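Local coordinates for sugar ABC transporter substrate-binding protein (Treponema pallidum subsp. pallidum, PDB 5U2P) that probably binds a small solute, perhaps a sugar, in the periplasm and hands it to an ABC transporter for uptake, although its natural ligand is not established, at residues V32-L37 / A85-E90; N134-I139 / G302-Q307; S187-L192 / S390-F395; D195-V200 / Q374-Y379; Y333-F338 / N349-V354. One frame throughout, in Å; residues are numbered along the deposited sequence. Where two conformers were deposited one is given.

Contact 1 (V32-L37 / A85-E90)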
# COMPACT_ATOMS: atom_id res chain seq x y z
N VAL A 32 17.76 27.44 -17.44
CA VAL A 32 17.61 27.68 -16.01
C VAL A 32 18.43 26.68 -15.22
O VAL A 32 19.09 25.81 -15.79
CB VAL A 32 16.14 27.58 -15.56
CG1 VAL A 32 15.83 28.66 -14.53
CG2 VAL A 32 15.20 27.68 -16.74
N ARG A 33 18.37 26.80 -13.89
CA ARG A 33 19.01 25.85 -13.00
C ARG A 33 17.96 25.29 -12.05
O ARG A 33 16.96 25.96 -11.74
CB ARG A 33 20.14 26.52 -12.21
CG ARG A 33 21.24 27.11 -13.08
CD ARG A 33 22.11 28.08 -12.29
NE ARG A 33 22.68 27.46 -11.10
CZ ARG A 33 23.40 28.10 -10.18
NH1 ARG A 33 23.63 29.40 -10.30
NH2 ARG A 33 23.87 27.44 -9.13
N LEU A 34 18.19 24.05 -11.62
CA LEU A 34 17.37 23.40 -10.60
C LEU A 34 18.25 22.56 -9.70
O LEU A 34 19.10 21.80 -10.17
CB LEU A 34 16.30 22.51 -11.22
CG LEU A 34 14.86 23.00 -11.39
CD1 LEU A 34 13.99 21.81 -11.73
CD2 LEU A 34 14.33 23.70 -10.14
N SER A 35 18.06 22.69 -8.39
CA SER A 35 18.75 21.86 -7.44
C SER A 35 17.77 20.81 -6.90
O SER A 35 16.58 21.08 -6.72
CB SER A 35 19.33 22.70 -6.29
OG SER A 35 18.31 23.45 -5.66
N VAL A 36 18.31 19.63 -6.63
CA VAL A 36 17.55 18.50 -6.15
C VAL A 36 18.23 17.83 -4.96
O VAL A 36 19.45 17.71 -4.92
CB VAL A 36 17.35 17.47 -7.28
CG1 VAL A 36 16.51 16.30 -6.81
CG2 VAL A 36 16.70 18.14 -8.48
N LEU A 37 17.43 17.41 -3.99
CA LEU A 37 17.90 16.59 -2.87
C LEU A 37 17.21 15.24 -2.95
O LEU A 37 15.98 15.18 -3.06
CB LEU A 37 17.58 17.25 -1.53
CG LEU A 37 18.32 16.73 -0.30
CD1 LEU A 37 19.73 17.28 -0.26
CD2 LEU A 37 17.54 17.09 0.97
N ALA A 85 17.28 24.36 1.76
CA ALA A 85 16.88 23.15 1.04
C ALA A 85 16.88 23.40 -0.46
O ALA A 85 16.56 24.51 -0.90
CB ALA A 85 15.50 22.68 1.47
N PRO A 86 17.22 22.36 -1.25
CA PRO A 86 17.14 22.45 -2.71
C PRO A 86 15.73 22.73 -3.25
O PRO A 86 14.76 22.63 -2.51
CB PRO A 86 17.65 21.09 -3.16
CG PRO A 86 18.65 20.75 -2.14
CD PRO A 86 17.99 21.17 -0.84
N ASP A 87 15.63 23.07 -4.53
CA ASP A 87 14.35 23.47 -5.12
C ASP A 87 13.35 22.31 -5.16
O ASP A 87 12.14 22.50 -4.99
CB ASP A 87 14.55 24.00 -6.55
CG ASP A 87 15.60 25.09 -6.65
OD1 ASP A 87 15.63 26.01 -5.82
OD2 ASP A 87 16.39 25.04 -7.62
N VAL A 88 13.86 21.11 -5.44
CA VAL A 88 13.07 19.89 -5.49
C VAL A 88 13.65 18.90 -4.49
O VAL A 88 14.86 18.70 -4.46
CB VAL A 88 13.06 19.27 -6.90
CG1 VAL A 88 12.36 17.91 -6.91
CG2 VAL A 88 12.39 20.24 -7.85
N VAL A 89 12.79 18.31 -3.65
CA VAL A 89 13.25 17.39 -2.62
C VAL A 89 12.43 16.11 -2.64
O VAL A 89 11.20 16.13 -2.82
CB VAL A 89 13.24 18.05 -1.21
CG1 VAL A 89 14.17 19.24 -1.19
CG2 VAL A 89 11.82 18.47 -0.79
N GLU A 90 13.11 14.98 -2.47
CA GLU A 90 12.44 13.71 -2.28
C GLU A 90 11.68 13.70 -0.95
O GLU A 90 12.20 14.17 0.07
CB GLU A 90 13.43 12.53 -2.33
CG GLU A 90 12.71 11.21 -2.14
CD GLU A 90 13.62 10.00 -2.11
OE1 GLU A 90 14.83 10.13 -2.38
OE2 GLU A 90 13.10 8.90 -1.83
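Val36 pairs with Val88 and Leu37 with Val89 as neighbouring parallel strands, whose axes approach to 4.7 Å at an angle of 14°. The ladder runs from Val88 N to Ser35 O, from Leu37 N to Val88 O (2.9 Å), and from Glu90 N to Leu37 O. At the start of the ladder side chains join in. Ser35 OG sits between its own backbone N and carbonyl carbon (chi1 57°), which aims it at the loop that leads into the second strand, and there it accepts from Asp87 N at 2.9 Å. Asp87 answers with OD2, which takes Ser35 N at 3.0 Å from above the carboxylate plane and Ser35 OG more weakly. Arg317 forms a salt bridge with the same oxygen, and Ser315 bonds OD1, so this buried carboxylate is probably held as an anion. Val36 and Val88 lie side by side on one face of the sheet; on the other, Leu37 CB meets Pro86 CG at 3.7 Å and Val89 CG1 at 4.0 Å. Strand 61-67 flanks strand 33-39 on its other edge. Helix 318-329 covers Leu34, while helix 72-81 packs against Pro86 and Val89.

Contact 2 (N134-I139 / G302-Q307). With EDO (1,2-ethanediol), chain E.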
# COMPACT_ATOMS: atom_id res chain seq x y z
N ASN A 134 5.55 6.08 -7.94
CA ASN A 134 4.72 4.88 -8.07
C ASN A 134 3.32 5.21 -7.54
O ASN A 134 3.20 6.10 -6.69
CB ASN A 134 5.29 3.70 -7.26
CG ASN A 134 6.69 3.30 -7.70
OD1 ASN A 134 7.69 3.74 -7.15
ND2 ASN A 134 6.75 2.40 -8.69
N CYS A 135 2.28 4.48 -7.96
CA CYS A 135 0.96 4.73 -7.40
C CYS A 135 0.80 4.07 -6.03
O CYS A 135 0.06 4.57 -5.16
CB CYS A 135 -0.16 4.26 -8.34
SG CYS A 135 -0.28 2.43 -8.62
N ALA A 136 1.54 2.99 -5.81
CA ALA A 136 1.42 2.18 -4.61
C ALA A 136 2.61 1.27 -4.50
O ALA A 136 3.20 0.91 -5.52
CB ALA A 136 0.12 1.38 -4.63
N VAL A 137 2.97 0.91 -3.27
CA VAL A 137 4.02 -0.06 -3.00
C VAL A 137 3.49 -1.50 -3.12
O VAL A 137 4.14 -2.40 -3.66
CB VAL A 137 4.63 0.13 -1.59
CG1 VAL A 137 5.61 -0.99 -1.27
CG2 VAL A 137 5.32 1.48 -1.51
N SER A 138 2.30 -1.67 -2.57
CA SER A 138 1.68 -2.97 -2.37
C SER A 138 0.16 -2.84 -2.52
O SER A 138 -0.43 -1.88 -2.01
CB SER A 138 2.04 -3.50 -0.98
OG SER A 138 1.37 -4.70 -0.72
N ILE A 139 -0.46 -3.77 -3.24
CA ILE A 139 -1.92 -3.88 -3.32
C ILE A 139 -2.34 -5.18 -2.64
O ILE A 139 -1.78 -6.23 -2.94
CB ILE A 139 -2.40 -3.86 -4.78
CG1 ILE A 139 -2.00 -2.53 -5.45
CG2 ILE A 139 -3.89 -4.10 -4.87
CD1 ILE A 139 -2.75 -1.33 -4.99
N GLY A 302 -4.01 -1.15 0.43
CA GLY A 302 -2.61 -1.48 0.21
C GLY A 302 -1.69 -0.53 0.93
O GLY A 302 -2.11 0.18 1.85
N SER A 303 -0.44 -0.52 0.52
CA SER A 303 0.51 0.47 0.96
C SER A 303 0.69 1.54 -0.09
O SER A 303 1.07 1.23 -1.23
CB SER A 303 1.86 -0.12 1.27
OG SER A 303 2.74 0.95 1.60
N LEU A 304 0.43 2.78 0.30
CA LEU A 304 0.67 3.95 -0.54
C LEU A 304 1.89 4.72 -0.05
O LEU A 304 2.07 5.91 -0.35
CB LEU A 304 -0.59 4.84 -0.57
CG LEU A 304 -1.91 4.14 -0.93
CD1 LEU A 304 -3.10 5.10 -0.95
CD2 LEU A 304 -1.79 3.42 -2.28
N GLU A 305 2.76 4.02 0.67
CA GLU A 305 3.99 4.60 1.20
C GLU A 305 5.04 4.67 0.10
O GLU A 305 6.06 3.99 0.16
CB GLU A 305 4.51 3.79 2.39
CG GLU A 305 3.53 3.77 3.60
CD GLU A 305 3.69 4.96 4.52
OE1 GLU A 305 4.76 5.60 4.47
OE2 GLU A 305 2.74 5.26 5.27
N VAL A 306 4.76 5.50 -0.89
CA VAL A 306 5.62 5.68 -2.06
C VAL A 306 6.51 6.92 -1.91
O VAL A 306 6.30 7.75 -1.03
CB VAL A 306 4.77 5.80 -3.34
CG1 VAL A 306 3.88 4.54 -3.54
CG2 VAL A 306 3.93 7.08 -3.35
N GLN A 307 7.53 7.00 -2.75
CA GLN A 307 8.38 8.17 -2.78
C GLN A 307 7.82 9.21 -3.75
O GLN A 307 7.11 8.87 -4.70
CB GLN A 307 9.81 7.79 -3.17
CG GLN A 307 10.49 6.88 -2.13
CD GLN A 307 10.36 7.39 -0.69
OE1 GLN A 307 9.70 6.77 0.16
NE2 GLN A 307 11.00 8.52 -0.41
C1 EDO E . 0.56 -3.48 2.68
O1 EDO E . -0.03 -4.31 1.69
C2 EDO E . -0.41 -3.10 3.79
O2 EDO E . -1.54 -3.97 3.93
O HOH W 1 8.06 4.73 -4.65
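Val306 points its side chain at the 134-139 segment and lays CG1 against the backbone there, 3.6 Å from Ala136 CA, with CG2 equally near Asn134 O. Val137 faces back toward it: its CG2 lies 3.9 Å from Val306 CG1 and also closes on Glu305 O. Leu304 starts away from the partner, but CG stands anti to the carbonyl carbon (chi1 -52°) and the extended chain brings CD2 round to Ala136 CB at 3.7 Å. Ser138 and Ser303 put their side chains on one face of the strand pair, their CB atoms 4.1 Å apart. Ser138 OG approaches O1 of a bound 1,2-ethanediol, probably from the crystallisation liquor, and also bonds Ser269. Ser303 OG instead takes Glu305 N at 3.2 Å, an ST turn that bends the chain as it leaves the strand. Asn134 is tied down by Leu344, Lys342 and His341, and one water links its OD1 to Gln307 N. Ser303 O receives Val137 N at 2.8 Å and, weakly, Ser138 N, while Ser303 N returns a bond to Ser138 O. Val137 and Ser138 both face Ser303, a classic beta bulge in this antiparallel pair, at the point where two chain crossings run alongside each other between the two sheets, as in the interdomain hinge of periplasmic solute-binding proteins.

Contact 3 (S187-L192 / S390-F395)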
# COMPACT_ATOMS: atom_id res chain seq x y z
N SER A 187 3.84 -6.11 11.47
CA SER A 187 2.88 -5.11 11.94
C SER A 187 1.61 -5.72 12.53
O SER A 187 1.32 -6.90 12.34
CB SER A 187 2.53 -4.14 10.80
OG SER A 187 2.32 -4.83 9.58
N PHE A 188 0.90 -4.91 13.31
CA PHE A 188 -0.43 -5.25 13.81
C PHE A 188 -1.39 -4.21 13.26
O PHE A 188 -0.99 -3.07 13.03
CB PHE A 188 -0.50 -5.27 15.35
CG PHE A 188 0.36 -6.32 16.00
CD1 PHE A 188 1.00 -6.06 17.21
CD2 PHE A 188 0.53 -7.56 15.42
CE1 PHE A 188 1.81 -7.01 17.81
CE2 PHE A 188 1.33 -8.52 16.02
CZ PHE A 188 1.97 -8.24 17.21
N PRO A 189 -2.65 -4.58 13.03
CA PRO A 189 -3.15 -5.95 13.03
C PRO A 189 -2.62 -6.62 11.78
O PRO A 189 -1.99 -5.94 10.96
CB PRO A 189 -4.67 -5.78 12.99
CG PRO A 189 -4.87 -4.47 12.31
CD PRO A 189 -3.69 -3.61 12.65
N HIS A 190 -2.84 -7.92 11.66
CA HIS A 190 -2.45 -8.62 10.44
C HIS A 190 -3.18 -8.03 9.22
O HIS A 190 -4.28 -7.51 9.32
CB HIS A 190 -2.74 -10.11 10.55
CG HIS A 190 -2.27 -10.87 9.36
ND1 HIS A 190 -3.09 -11.18 8.30
CD2 HIS A 190 -1.03 -11.30 9.02
CE1 HIS A 190 -2.38 -11.79 7.37
NE2 HIS A 190 -1.12 -11.87 7.78
N THR A 191 -2.54 -8.14 8.05
CA THR A 191 -3.08 -7.69 6.78
C THR A 191 -4.57 -7.95 6.53
O THR A 191 -5.27 -7.11 6.00
CB THR A 191 -2.30 -8.38 5.63
OG1 THR A 191 -0.88 -8.37 5.92
CG2 THR A 191 -2.57 -7.71 4.31
N LEU A 192 -5.02 -9.17 6.84
CA LEU A 192 -6.41 -9.54 6.63
C LEU A 192 -7.36 -8.65 7.41
O LEU A 192 -8.30 -8.05 6.85
CB LEU A 192 -6.64 -11.01 7.02
CG LEU A 192 -8.08 -11.52 6.98
CD1 LEU A 192 -8.59 -11.37 5.59
CD2 LEU A 192 -8.14 -12.97 7.41
N SER A 390 3.84 -1.76 18.04
CA SER A 390 2.71 -1.26 17.26
C SER A 390 1.66 -0.52 18.09
O SER A 390 1.46 -0.83 19.27
CB SER A 390 2.02 -2.42 16.54
OG SER A 390 0.92 -1.95 15.79
N VAL A 391 1.00 0.45 17.48
CA VAL A 391 -0.10 1.16 18.15
C VAL A 391 -1.39 0.37 18.10
O VAL A 391 -2.38 0.75 18.73
CB VAL A 391 -0.36 2.56 17.54
CG1 VAL A 391 0.88 3.44 17.64
CG2 VAL A 391 -0.81 2.45 16.07
N PHE A 392 -1.38 -0.74 17.36
CA PHE A 392 -2.56 -1.57 17.20
C PHE A 392 -2.42 -2.88 17.93
O PHE A 392 -1.31 -3.41 18.10
CB PHE A 392 -2.83 -1.85 15.71
CG PHE A 392 -3.31 -0.65 14.94
CD1 PHE A 392 -4.45 0.04 15.34
CD2 PHE A 392 -2.63 -0.21 13.82
CE1 PHE A 392 -4.90 1.14 14.66
CE2 PHE A 392 -3.07 0.91 13.13
CZ PHE A 392 -4.21 1.58 13.54
N PRO A 393 -3.56 -3.44 18.35
CA PRO A 393 -3.51 -4.72 19.06
C PRO A 393 -3.25 -5.89 18.14
O PRO A 393 -3.63 -5.87 16.98
CB PRO A 393 -4.92 -4.85 19.66
CG PRO A 393 -5.53 -3.50 19.54
CD PRO A 393 -4.93 -2.91 18.31
N ASP A 394 -2.61 -6.93 18.68
CA ASP A 394 -2.52 -8.21 18.00
C ASP A 394 -3.82 -8.97 18.29
O ASP A 394 -3.87 -9.83 19.17
CB ASP A 394 -1.30 -8.98 18.50
CG ASP A 394 -1.09 -10.29 17.78
OD1 ASP A 394 -1.75 -10.53 16.74
OD2 ASP A 394 -0.24 -11.07 18.25
N PHE A 395 -4.89 -8.59 17.58
CA PHE A 395 -6.20 -9.19 17.79
C PHE A 395 -6.20 -10.72 17.67
O PHE A 395 -6.92 -11.40 18.40
CB PHE A 395 -7.20 -8.61 16.79
CG PHE A 395 -7.69 -7.25 17.15
CD1 PHE A 395 -8.45 -7.06 18.28
CD2 PHE A 395 -7.41 -6.16 16.34
CE1 PHE A 395 -8.91 -5.80 18.61
CE2 PHE A 395 -7.86 -4.91 16.67
CZ PHE A 395 -8.61 -4.73 17.81
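Asp394 lies flat over one face of the Phe188 ring. Its CB stands 3.5 Å from the ring centroid and 9° off the normal, a CH-pi contact, and the carboxylate continues the stack with its plane turned only 7° from the ring. Asp394 reaches this position with CG anti to the backbone N (chi1 -176°); Arg247 offers its OD1 a long, weak ion pair. Apolar contacts follow along the chain. Pro189, which follows a cis peptide bond, presses CD against Phe392 CB at 3.6 Å, and its CB meets the edge of the Phe395 ring. Polar atoms meet rings at their edges: Phe188 O lies near the plane of the Phe392 ring, 3.4 Å from CD2, and Phe392 O takes the matching place at the edge of the Phe188 ring. Within 390-395, Ser390 OG accepts from Phe392 N at 3.0 Å in an ST turn and also bonds Ala382 O, fixing the start of this segment. Phe392 reaches Val210 and Ala213 on helix 191-214, the helix that Pro189 and His190 lead into. Phe395 packs among Leu230 of helix 227-238, Met409 and Ala413 of helix 406-417, and the ring of Trp220.

Contact 4 (D195-V200 / Q374-Y379). With EDO (1,2-ethanediol), chain E.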
# COMPACT_ATOMS: atom_id res chain seq x y z
N ASP A 195 -7.03 -4.91 6.28
CA ASP A 195 -7.79 -4.65 5.06
C ASP A 195 -9.26 -4.40 5.40
O ASP A 195 -9.85 -3.38 4.99
CB ASP A 195 -7.64 -5.84 4.10
CG ASP A 195 -8.45 -5.68 2.84
OD1 ASP A 195 -7.96 -4.98 1.91
OD2 ASP A 195 -9.56 -6.25 2.76
N ALA A 196 -9.86 -5.29 6.17
CA ALA A 196 -11.28 -5.21 6.45
C ALA A 196 -11.64 -4.00 7.30
O ALA A 196 -12.63 -3.32 7.01
CB ALA A 196 -11.74 -6.49 7.11
N ILE A 197 -10.85 -3.72 8.34
CA ILE A 197 -11.09 -2.55 9.18
C ILE A 197 -11.00 -1.29 8.32
O ILE A 197 -11.80 -0.35 8.47
CB ILE A 197 -10.07 -2.47 10.35
CG1 ILE A 197 -10.33 -3.58 11.37
CG2 ILE A 197 -10.13 -1.09 11.05
CD1 ILE A 197 -9.26 -3.74 12.43
N THR A 198 -10.02 -1.27 7.43
CA THR A 198 -9.76 -0.07 6.64
C THR A 198 -10.96 0.19 5.72
O THR A 198 -11.41 1.34 5.57
CB THR A 198 -8.44 -0.21 5.83
OG1 THR A 198 -7.33 -0.29 6.75
CG2 THR A 198 -8.22 1.00 4.91
N LYS A 199 -11.48 -0.88 5.13
CA LYS A 199 -12.60 -0.73 4.20
C LYS A 199 -13.89 -0.27 4.88
O LYS A 199 -14.60 0.55 4.33
CB LYS A 199 -12.84 -2.04 3.46
CG LYS A 199 -11.80 -2.33 2.42
CD LYS A 199 -12.18 -3.55 1.60
CE LYS A 199 -11.14 -3.85 0.58
NZ LYS A 199 -11.72 -4.58 -0.59
N VAL A 200 -14.19 -0.79 6.06
CA VAL A 200 -15.44 -0.40 6.70
C VAL A 200 -15.35 1.06 7.13
O VAL A 200 -16.34 1.80 7.05
CB VAL A 200 -15.80 -1.32 7.90
CG1 VAL A 200 -14.75 -1.22 9.00
CG2 VAL A 200 -17.19 -1.00 8.42
N GLN A 374 -5.00 3.50 1.81
CA GLN A 374 -3.94 2.86 2.57
C GLN A 374 -4.46 2.07 3.77
O GLN A 374 -5.15 2.61 4.67
CB GLN A 374 -2.92 3.89 3.05
CG GLN A 374 -1.79 3.23 3.85
CD GLN A 374 -0.48 3.96 3.78
OE1 GLN A 374 0.09 4.14 2.70
NE2 GLN A 374 0.02 4.36 4.94
N ALA A 375 -4.12 0.78 3.80
CA ALA A 375 -4.43 -0.09 4.92
C ALA A 375 -3.73 0.36 6.19
O ALA A 375 -2.58 0.80 6.16
CB ALA A 375 -4.04 -1.55 4.60
N ILE A 376 -4.42 0.23 7.32
CA ILE A 376 -3.89 0.75 8.57
C ILE A 376 -2.58 0.10 9.03
O ILE A 376 -1.83 0.74 9.78
CB ILE A 376 -4.93 0.64 9.71
CG1 ILE A 376 -5.36 -0.82 9.90
CG2 ILE A 376 -6.11 1.55 9.43
CD1 ILE A 376 -6.22 -1.07 11.18
N ASP A 377 -2.26 -1.10 8.55
CA ASP A 377 -1.00 -1.75 8.93
C ASP A 377 0.19 -1.24 8.11
O ASP A 377 1.32 -1.62 8.38
CB ASP A 377 -1.08 -3.29 8.85
CG ASP A 377 -1.32 -3.82 7.44
OD1 ASP A 377 -1.87 -3.08 6.60
OD2 ASP A 377 -0.98 -5.02 7.19
N ALA A 378 -0.06 -0.40 7.11
CA ALA A 378 1.02 0.08 6.24
C ALA A 378 1.74 1.27 6.86
O ALA A 378 2.87 1.60 6.46
CB ALA A 378 0.48 0.44 4.88
N TYR A 379 1.09 1.92 7.83
CA TYR A 379 1.67 3.11 8.48
C TYR A 379 2.85 2.70 9.37
O TYR A 379 2.83 1.63 10.00
CB TYR A 379 0.60 3.84 9.31
CG TYR A 379 -0.49 4.49 8.52
CD1 TYR A 379 -1.61 3.78 8.12
CD2 TYR A 379 -0.38 5.82 8.13
CE1 TYR A 379 -2.60 4.38 7.36
CE2 TYR A 379 -1.36 6.43 7.40
CZ TYR A 379 -2.48 5.72 7.03
OH TYR A 379 -3.44 6.34 6.29
C1 EDO E . 0.56 -3.48 2.68
O1 EDO E . -0.03 -4.31 1.69
C2 EDO E . -0.41 -3.10 3.79
O2 EDO E . -1.54 -3.97 3.93
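Thr198 and Ala375 mark the closest backbone approach, their CA atoms 5.6 Å apart, where helix 191-214 passes the bend that leaves strand 372-374. Thr198 carries the polar part. Its OG1 stands anti to the carbonyl carbon (chi1 -65°), beside its own backbone N, and accepts from Ile376 N at 3.0 Å with an N-H...O angle of 150°. The hydroxyl is also bonded to Ala194 O, one turn back in the helix, so a single side-chain oxygen ties the helix backbone to the backbone of the bend. The methyl of the same side chain, CG2, is directed at Gln374 O, 3.5 Å away, and thus the two branches straddle Ala375. Ile376 sets CG2 beside Thr198 OG1, 3.5 Å away, and sends CD1 to Ile197 CG2 at 3.9 Å, the two isoleucines crossing at about a right angle. Beyond the contact, Gln374 leads away from the helix: its OE1 accepts from Leu304 N and its NE2 bonds Glu305, while NE2 lies 3.3 Å above the centre of the Tyr379 ring. A bond from Ala378 N to Ala375 O closes the bend into a turn. Asp377 OD1 accepts a hydrogen bond from O2 of the bound 1,2-ethanediol at 2.8 Å; Asn140 ND2 also bonds this small molecule, and Ser138 OG lies close to it. Helix, turn and strand end thus meet beside the site where a diol is bound, consistent with part of the solute-binding cleft expected in this family.

Contact 5 (Y333-F338 / N349-V354)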
# COMPACT_ATOMS: atom_id res chain seq x y z
N TYR A 333 8.30 10.86 -20.58
CA TYR A 333 9.25 10.70 -19.49
C TYR A 333 8.90 9.53 -18.59
O TYR A 333 9.79 8.80 -18.16
CB TYR A 333 9.33 11.99 -18.69
CG TYR A 333 10.28 13.02 -19.28
CD1 TYR A 333 10.04 13.60 -20.53
CD2 TYR A 333 11.42 13.41 -18.61
CE1 TYR A 333 10.91 14.52 -21.06
CE2 TYR A 333 12.29 14.33 -19.13
CZ TYR A 333 12.03 14.89 -20.36
OH TYR A 333 12.88 15.82 -20.88
N GLN A 334 7.61 9.34 -18.30
CA GLN A 334 7.19 8.18 -17.53
C GLN A 334 7.57 6.88 -18.24
O GLN A 334 8.01 5.92 -17.60
CB GLN A 334 5.67 8.21 -17.27
CG GLN A 334 5.23 9.30 -16.30
CD GLN A 334 5.89 9.14 -14.95
OE1 GLN A 334 5.76 8.09 -14.31
NE2 GLN A 334 6.64 10.15 -14.53
N ASN A 335 7.41 6.85 -19.56
CA ASN A 335 7.73 5.64 -20.32
C ASN A 335 9.23 5.32 -20.25
O ASN A 335 9.62 4.18 -20.01
CB ASN A 335 7.26 5.78 -21.76
CG ASN A 335 5.77 5.54 -21.91
OD1 ASN A 335 5.19 4.73 -21.18
ND2 ASN A 335 5.15 6.24 -22.85
N SER A 336 10.05 6.34 -20.42
CA SER A 336 11.49 6.20 -20.27
C SER A 336 11.87 5.77 -18.86
O SER A 336 12.64 4.83 -18.66
CB SER A 336 12.17 7.52 -20.64
OG SER A 336 13.57 7.45 -20.44
N PHE A 337 11.29 6.43 -17.87
CA PHE A 337 11.58 6.14 -16.48
C PHE A 337 11.30 4.68 -16.11
O PHE A 337 12.08 4.05 -15.39
CB PHE A 337 10.76 7.11 -15.61
CG PHE A 337 11.01 7.00 -14.13
CD1 PHE A 337 12.29 7.05 -13.62
CD2 PHE A 337 9.95 6.91 -13.24
CE1 PHE A 337 12.52 6.98 -12.26
CE2 PHE A 337 10.17 6.83 -11.87
CZ PHE A 337 11.45 6.87 -11.38
N PHE A 338 10.17 4.15 -16.56
CA PHE A 338 9.75 2.83 -16.16
C PHE A 338 10.36 1.72 -17.01
O PHE A 338 10.01 0.54 -16.84
CB PHE A 338 8.22 2.73 -16.16
CG PHE A 338 7.62 3.15 -14.83
CD1 PHE A 338 7.29 4.47 -14.59
CD2 PHE A 338 7.48 2.23 -13.81
CE1 PHE A 338 6.78 4.85 -13.35
CE2 PHE A 338 6.98 2.61 -12.57
CZ PHE A 338 6.63 3.93 -12.34
N ASN A 349 -1.39 5.13 -18.63
CA ASN A 349 -0.81 4.91 -19.96
C ASN A 349 0.72 4.92 -19.98
O ASN A 349 1.33 5.46 -20.89
CB ASN A 349 -1.33 5.96 -20.95
CG ASN A 349 -2.85 6.00 -21.00
OD1 ASN A 349 -3.51 4.96 -20.95
ND2 ASN A 349 -3.41 7.21 -21.10
N THR A 350 1.32 4.31 -18.96
CA THR A 350 2.76 4.09 -18.92
C THR A 350 3.06 2.73 -19.56
O THR A 350 3.04 1.70 -18.88
CB THR A 350 3.28 4.13 -17.49
OG1 THR A 350 2.98 5.41 -16.91
CG2 THR A 350 4.77 3.93 -17.45
N THR A 351 3.32 2.76 -20.86
CA THR A 351 3.47 1.54 -21.65
C THR A 351 4.58 0.61 -21.15
O THR A 351 4.44 -0.61 -21.19
CB THR A 351 3.74 1.88 -23.13
OG1 THR A 351 5.04 2.48 -23.27
CG2 THR A 351 2.70 2.84 -23.66
N SER A 352 5.68 1.19 -20.69
CA SER A 352 6.84 0.42 -20.26
C SER A 352 6.68 -0.22 -18.89
O SER A 352 7.48 -1.08 -18.51
CB SER A 352 8.08 1.31 -20.26
OG SER A 352 7.88 2.42 -19.40
N ALA A 353 5.66 0.20 -18.14
CA ALA A 353 5.38 -0.41 -16.86
C ALA A 353 4.59 -1.69 -17.10
O ALA A 353 3.56 -1.68 -17.76
CB ALA A 353 4.60 0.55 -15.94
N VAL A 354 5.12 -2.79 -16.59
CA VAL A 354 4.48 -4.09 -16.74
C VAL A 354 3.49 -4.35 -15.61
O VAL A 354 3.86 -4.32 -14.44
CB VAL A 354 5.53 -5.21 -16.77
CG1 VAL A 354 4.86 -6.56 -17.00
CG2 VAL A 354 6.58 -4.92 -17.83
O HOH W 2 3.90 6.26 -14.39
O HOH W 3 1.96 6.38 -23.37
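Ser352 and Asn335 make the tight part of this contact. Ser352 OG donates to Asn335 O in the carbonyl plane and on a lone pair, at a very short 2.5 Å that says nothing by itself about strength, and the hydroxyl is also 3.3 Å from Phe338 CB. It gets there because chi1 of 58° holds it between its own backbone N and carbonyl carbon, pointing at the last turn of helix 331-337. Close by, Thr350 CG2 (3.8 Å from Phe338 CD1) and Ala353 CB (4.0 Å from Phe338 CD2) come at the Phe338 ring obliquely from the same side. His341 meets this ring edge-to-face. Between the buried Gln334 and Thr350 a water joins OE1 to OG1; Thr350 OG1 also bonds Phe347 O, while Gln334 NE2 is taken by Leu328 O.

Toward the exposed residues Asn349 and Thr351 the grip is looser. Asn335 OD1 gathers two weak bonds there, from Thr351 N at 2.7 Å but with a bent N-H...O angle of 121°, and from Thr351 OG1 at 3.1 Å. A water joins Asn335 ND2 to Asn349 O. The type I turn from Thr350 to Ala353 brings Thr351 N, Thr351 OG1 and Ser352 OG to Asn335. The chemistry implies a helix end where Asn335 O is met by the Ser352 hydroxyl and OD1, weakly, by the hydroxyl and N-H of Thr351, with the Phe338 ring packed beside them.

How the contacts relate
Contact 1 comes first along the chain, within the five-stranded sheet, and closes before the others open. Contact 2, only about 4 Å from the chain centre, touches it through Glu90 and Gln307, with centres about 24 Å apart; its segments alternate along the chain with those of contacts 3 and 4. Its strand 300-303 belongs to the other sheet, beside strand 372-374, where Gly302 bonds Ala375 of contact 4. Contacts 3 and 4 share helix 191-214, centres about 10 Å apart, contact 4 nested inside contact 3. Contacts 5 and 3 lie on opposite sides of the chain's centre, their centres about 35 Å apart; Phe338 of contact 5 packs on Asn134 of contact 2. Contact 2 thus joins the halves of a probable two-lobed binding protein.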